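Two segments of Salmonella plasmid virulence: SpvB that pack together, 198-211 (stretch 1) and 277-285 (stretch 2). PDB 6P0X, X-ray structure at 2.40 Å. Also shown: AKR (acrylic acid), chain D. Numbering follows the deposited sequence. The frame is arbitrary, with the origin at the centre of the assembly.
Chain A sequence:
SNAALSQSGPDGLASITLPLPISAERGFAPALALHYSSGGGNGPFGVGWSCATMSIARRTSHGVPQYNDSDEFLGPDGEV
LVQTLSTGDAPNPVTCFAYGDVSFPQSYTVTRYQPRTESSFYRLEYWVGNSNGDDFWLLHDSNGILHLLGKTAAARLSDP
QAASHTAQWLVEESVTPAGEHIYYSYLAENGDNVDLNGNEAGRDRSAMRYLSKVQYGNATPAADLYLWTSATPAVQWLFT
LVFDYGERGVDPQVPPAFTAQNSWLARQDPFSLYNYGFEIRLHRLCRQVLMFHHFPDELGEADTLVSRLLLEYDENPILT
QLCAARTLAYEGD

Stretch 1, residues 198-211: GNEAGRDRSAMRYL
Stretch 2 277-285: GFEIRLHRL

Stretch 1 has a 3-10 segment at 199-200, passes through a type II turn from Glu-200 to Arg-203 with Gly-202 at phi/psi 68/20, and becomes strand at 209-211. Stretch 2 is strand at 280-282. They run in the same general direction without backbone-to-backbone hydrogen bonds: CA atoms lie 6.9 Å apart for Asp-204 and Glu-279, 5.3 Å for Arg-205 and Arg-281, 5.5 Å for Ala-207 and Ile-280, and 8.4 Å for Tyr-210 and Arg-284. Water 3 bridges the backbones, donating to Arg-281 O (2.8 Å) and accepting from Met-208 N (2.9 Å).

At the polar end, two glutamates are set among three arginines: Glu-200 pairs with Arg-281 and Arg-205, Glu-279 with Arg-203. Arg-281, extended (t, t, t), presents its guanidinium edge to Glu-200 (m, m): NE to OE1 2.9 Å, NH2 to OE2 3.0 Å. Arg-203 (m, t) stacks flat on Arg-281, centres 4.0 Å apart and planes at 23°, a like-charge approach accompanied by carboxylates on both arginines; Arg-203 NE reaches Glu-279 OE1 at 2.6 Å. Arg-205 (p, t, p) donates from NE to His-283 NE2 at 3.0 Å.

Beyond, the contact is mostly apolar. Ala-207 CB meets Ile-280 CG1 at 4.2 Å, and Met-208 (t, p, t) sets CE 4.0 Å from Leu-282 CD2. Tyr-210 (m) accepts at OH from Arg-284 N (3.3 Å), while Arg-284 CB covers its ring face, 3.9 Å from the centroid.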

# COMPACT_ATOMS: atom_id res chain seq x y z
N GLY A 198 -21.03 -20.51 -10.22
CA GLY A 198 -22.12 -19.55 -10.31
C GLY A 198 -21.64 -18.12 -10.48
O GLY A 198 -21.00 -17.76 -11.47
N ASN A 199 -21.95 -17.28 -9.48
CA ASN A 199 -21.66 -15.86 -9.56
C ASN A 199 -20.17 -15.56 -9.56
O ASN A 199 -19.76 -14.48 -10.01
CB ASN A 199 -22.34 -15.13 -8.39
CG ASN A 199 -22.12 -13.63 -8.43
OD1 ASN A 199 -22.17 -13.01 -9.49
ND2 ASN A 199 -21.87 -13.04 -7.27
N GLU A 200 -19.34 -16.50 -9.10
CA GLU A 200 -17.90 -16.29 -9.04
C GLU A 200 -17.17 -16.90 -10.22
O GLU A 200 -15.95 -16.77 -10.31
CB GLU A 200 -17.33 -16.87 -7.74
CG GLU A 200 -17.99 -16.33 -6.48
CD GLU A 200 -17.51 -14.94 -6.12
OE1 GLU A 200 -16.63 -14.41 -6.84
OE2 GLU A 200 -18.00 -14.38 -5.12
N ALA A 201 -17.89 -17.55 -11.14
CA ALA A 201 -17.24 -18.20 -12.26
C ALA A 201 -16.77 -17.17 -13.28
O ALA A 201 -17.47 -16.19 -13.56
CB ALA A 201 -18.19 -19.20 -12.91
N GLY A 202 -15.58 -17.39 -13.83
CA GLY A 202 -15.07 -16.54 -14.88
C GLY A 202 -14.74 -15.13 -14.47
O GLY A 202 -14.65 -14.25 -15.33
N ARG A 203 -14.56 -14.88 -13.18
CA ARG A 203 -14.19 -13.57 -12.68
C ARG A 203 -12.69 -13.58 -12.40
O ARG A 203 -12.18 -14.49 -11.74
CB ARG A 203 -14.96 -13.23 -11.40
CG ARG A 203 -16.48 -13.13 -11.59
CD ARG A 203 -17.15 -12.51 -10.38
NE ARG A 203 -17.38 -11.07 -10.49
CZ ARG A 203 -18.58 -10.49 -10.49
NH1 ARG A 203 -19.67 -11.24 -10.39
NH2 ARG A 203 -18.69 -9.17 -10.59
N ASP A 204 -11.98 -12.58 -12.93
CA ASP A 204 -10.56 -12.42 -12.63
C ASP A 204 -10.43 -11.59 -11.36
O ASP A 204 -10.76 -10.40 -11.35
CB ASP A 204 -9.82 -11.77 -13.80
CG ASP A 204 -8.36 -12.20 -13.87
OD1 ASP A 204 -7.71 -12.29 -12.80
OD2 ASP A 204 -7.87 -12.47 -14.98
N ARG A 205 -9.93 -12.22 -10.30
CA ARG A 205 -9.96 -11.62 -8.98
C ARG A 205 -8.57 -11.29 -8.44
O ARG A 205 -8.45 -10.96 -7.26
CB ARG A 205 -10.69 -12.56 -8.02
CG ARG A 205 -10.14 -13.97 -8.03
CD ARG A 205 -10.92 -14.87 -7.11
NE ARG A 205 -12.36 -14.62 -7.21
CZ ARG A 205 -13.16 -15.20 -8.10
NH1 ARG A 205 -12.66 -16.08 -8.96
NH2 ARG A 205 -14.45 -14.91 -8.12
N SER A 206 -7.55 -11.31 -9.28
CA SER A 206 -6.18 -11.15 -8.80
C SER A 206 -5.71 -9.70 -8.78
O SER A 206 -4.56 -9.44 -8.40
CB SER A 206 -5.22 -11.98 -9.65
OG SER A 206 -5.08 -11.42 -10.94
N ALA A 207 -6.56 -8.74 -9.15
CA ALA A 207 -6.10 -7.36 -9.30
C ALA A 207 -5.89 -6.68 -7.95
O ALA A 207 -4.92 -5.92 -7.79
CB ALA A 207 -7.08 -6.56 -10.14
N MET A 208 -6.76 -6.94 -6.98
CA MET A 208 -6.76 -6.18 -5.74
C MET A 208 -5.46 -6.41 -4.96
O MET A 208 -4.86 -7.48 -5.00
CB MET A 208 -7.97 -6.56 -4.88
CG MET A 208 -8.05 -5.85 -3.54
SD MET A 208 -8.13 -4.04 -3.70
CE MET A 208 -8.07 -3.54 -1.98
N ARG A 209 -5.03 -5.36 -4.25
CA ARG A 209 -3.85 -5.40 -3.40
C ARG A 209 -4.26 -5.01 -1.99
O ARG A 209 -4.82 -3.93 -1.78
CB ARG A 209 -2.77 -4.45 -3.93
CG ARG A 209 -2.20 -4.84 -5.28
CD ARG A 209 -1.63 -6.24 -5.24
NE ARG A 209 -0.86 -6.55 -6.44
CZ ARG A 209 -1.29 -7.33 -7.43
NH1 ARG A 209 -2.51 -7.86 -7.36
NH2 ARG A 209 -0.52 -7.56 -8.48
N TYR A 210 -3.99 -5.89 -1.03
CA TYR A 210 -4.26 -5.63 0.37
C TYR A 210 -2.97 -5.32 1.11
O TYR A 210 -1.97 -6.01 0.94
CB TYR A 210 -4.93 -6.83 1.04
CG TYR A 210 -6.29 -7.19 0.48
CD1 TYR A 210 -7.43 -6.53 0.91
CD2 TYR A 210 -6.42 -8.17 -0.49
CE1 TYR A 210 -8.67 -6.86 0.41
CE2 TYR A 210 -7.65 -8.50 -1.00
CZ TYR A 210 -8.78 -7.85 -0.55
OH TYR A 210 -10.01 -8.18 -1.06
N LEU A 211 -3.01 -4.28 1.95
CA LEU A 211 -1.87 -3.99 2.81
C LEU A 211 -1.66 -5.15 3.77
O LEU A 211 -2.59 -5.60 4.45
CB LEU A 211 -2.10 -2.70 3.59
CG LEU A 211 -1.00 -2.35 4.59
CD1 LEU A 211 0.36 -2.23 3.90
CD2 LEU A 211 -1.32 -1.07 5.35
N GLY A 277 -11.56 0.41 -15.60
CA GLY A 277 -11.55 -0.30 -16.86
C GLY A 277 -11.27 -1.78 -16.77
O GLY A 277 -11.20 -2.44 -17.82
N PHE A 278 -11.08 -2.31 -15.57
CA PHE A 278 -10.95 -3.74 -15.35
C PHE A 278 -11.55 -4.07 -14.00
O PHE A 278 -11.76 -3.19 -13.16
CB PHE A 278 -9.48 -4.20 -15.44
CG PHE A 278 -8.55 -3.44 -14.53
CD1 PHE A 278 -8.31 -3.87 -13.23
CD2 PHE A 278 -7.89 -2.30 -14.98
CE1 PHE A 278 -7.45 -3.17 -12.39
CE2 PHE A 278 -7.03 -1.60 -14.15
CZ PHE A 278 -6.81 -2.04 -12.85
N GLU A 279 -11.83 -5.35 -13.78
CA GLU A 279 -12.49 -5.79 -12.56
C GLU A 279 -11.51 -5.80 -11.39
O GLU A 279 -10.38 -6.26 -11.51
CB GLU A 279 -13.11 -7.18 -12.75
CG GLU A 279 -13.76 -7.76 -11.48
CD GLU A 279 -14.73 -8.90 -11.77
OE1 GLU A 279 -15.53 -9.25 -10.87
OE2 GLU A 279 -14.69 -9.46 -12.89
N ILE A 280 -11.96 -5.26 -10.26
CA ILE A 280 -11.24 -5.34 -9.00
C ILE A 280 -12.22 -5.91 -7.99
O ILE A 280 -13.13 -5.22 -7.54
CB ILE A 280 -10.71 -3.97 -8.55
CG1 ILE A 280 -9.78 -3.38 -9.61
CG2 ILE A 280 -10.00 -4.09 -7.21
CD1 ILE A 280 -9.21 -2.02 -9.22
N ARG A 281 -12.04 -7.18 -7.63
CA ARG A 281 -12.96 -7.87 -6.74
C ARG A 281 -12.34 -7.99 -5.36
O ARG A 281 -11.14 -8.24 -5.22
CB ARG A 281 -13.31 -9.26 -7.29
CG ARG A 281 -14.40 -9.99 -6.53
CD ARG A 281 -15.17 -10.92 -7.45
NE ARG A 281 -16.32 -11.55 -6.80
CZ ARG A 281 -17.50 -10.95 -6.62
NH1 ARG A 281 -17.69 -9.70 -7.03
NH2 ARG A 281 -18.49 -11.60 -6.02
N LEU A 282 -13.16 -7.79 -4.32
CA LEU A 282 -12.70 -7.85 -2.94
C LEU A 282 -13.39 -9.01 -2.23
O LEU A 282 -14.62 -9.04 -2.13
CB LEU A 282 -12.96 -6.54 -2.20
CG LEU A 282 -11.92 -5.43 -2.39
CD1 LEU A 282 -12.15 -4.70 -3.71
CD2 LEU A 282 -11.94 -4.46 -1.22
N HIS A 283 -12.59 -9.95 -1.72
CA HIS A 283 -13.09 -11.08 -0.96
C HIS A 283 -12.67 -11.03 0.50
O HIS A 283 -13.10 -11.89 1.28
CB HIS A 283 -12.61 -12.40 -1.57
CG HIS A 283 -13.26 -12.75 -2.87
ND1 HIS A 283 -14.58 -13.15 -2.96
CD2 HIS A 283 -12.78 -12.79 -4.13
CE1 HIS A 283 -14.88 -13.41 -4.22
NE2 HIS A 283 -13.80 -13.19 -4.95
N ARG A 284 -11.84 -10.07 0.90
CA ARG A 284 -11.18 -10.12 2.19
C ARG A 284 -11.64 -8.98 3.09
O ARG A 284 -12.03 -7.91 2.62
CB ARG A 284 -9.65 -10.06 2.03
CG ARG A 284 -9.09 -11.05 1.00
CD ARG A 284 -9.65 -12.45 1.21
NE ARG A 284 -9.53 -13.25 -0.01
CZ ARG A 284 -9.90 -14.52 -0.12
NH1 ARG A 284 -9.76 -15.16 -1.27
NH2 ARG A 284 -10.42 -15.16 0.92
N LEU A 285 -11.57 -9.24 4.39
CA LEU A 285 -11.77 -8.25 5.44
C LEU A 285 -10.60 -8.33 6.39
O LEU A 285 -10.22 -9.43 6.82
CB LEU A 285 -13.07 -8.50 6.22
CG LEU A 285 -14.40 -8.05 5.65
CD1 LEU A 285 -15.51 -8.83 6.34
CD2 LEU A 285 -14.59 -6.56 5.86
CA AKR D . -4.13 -0.94 -0.71
CB AKR D . -5.06 -1.02 -1.63
C AKR D . -4.17 0.19 0.32
O AKR D . -3.87 1.37 -0.03
OXT AKR D . -4.51 -0.06 1.50
O HOH W 1 -21.13 -10.04 -6.05
O HOH W 2 -13.08 -10.09 -14.97
O HOH W 3 -9.27 -8.43 -7.27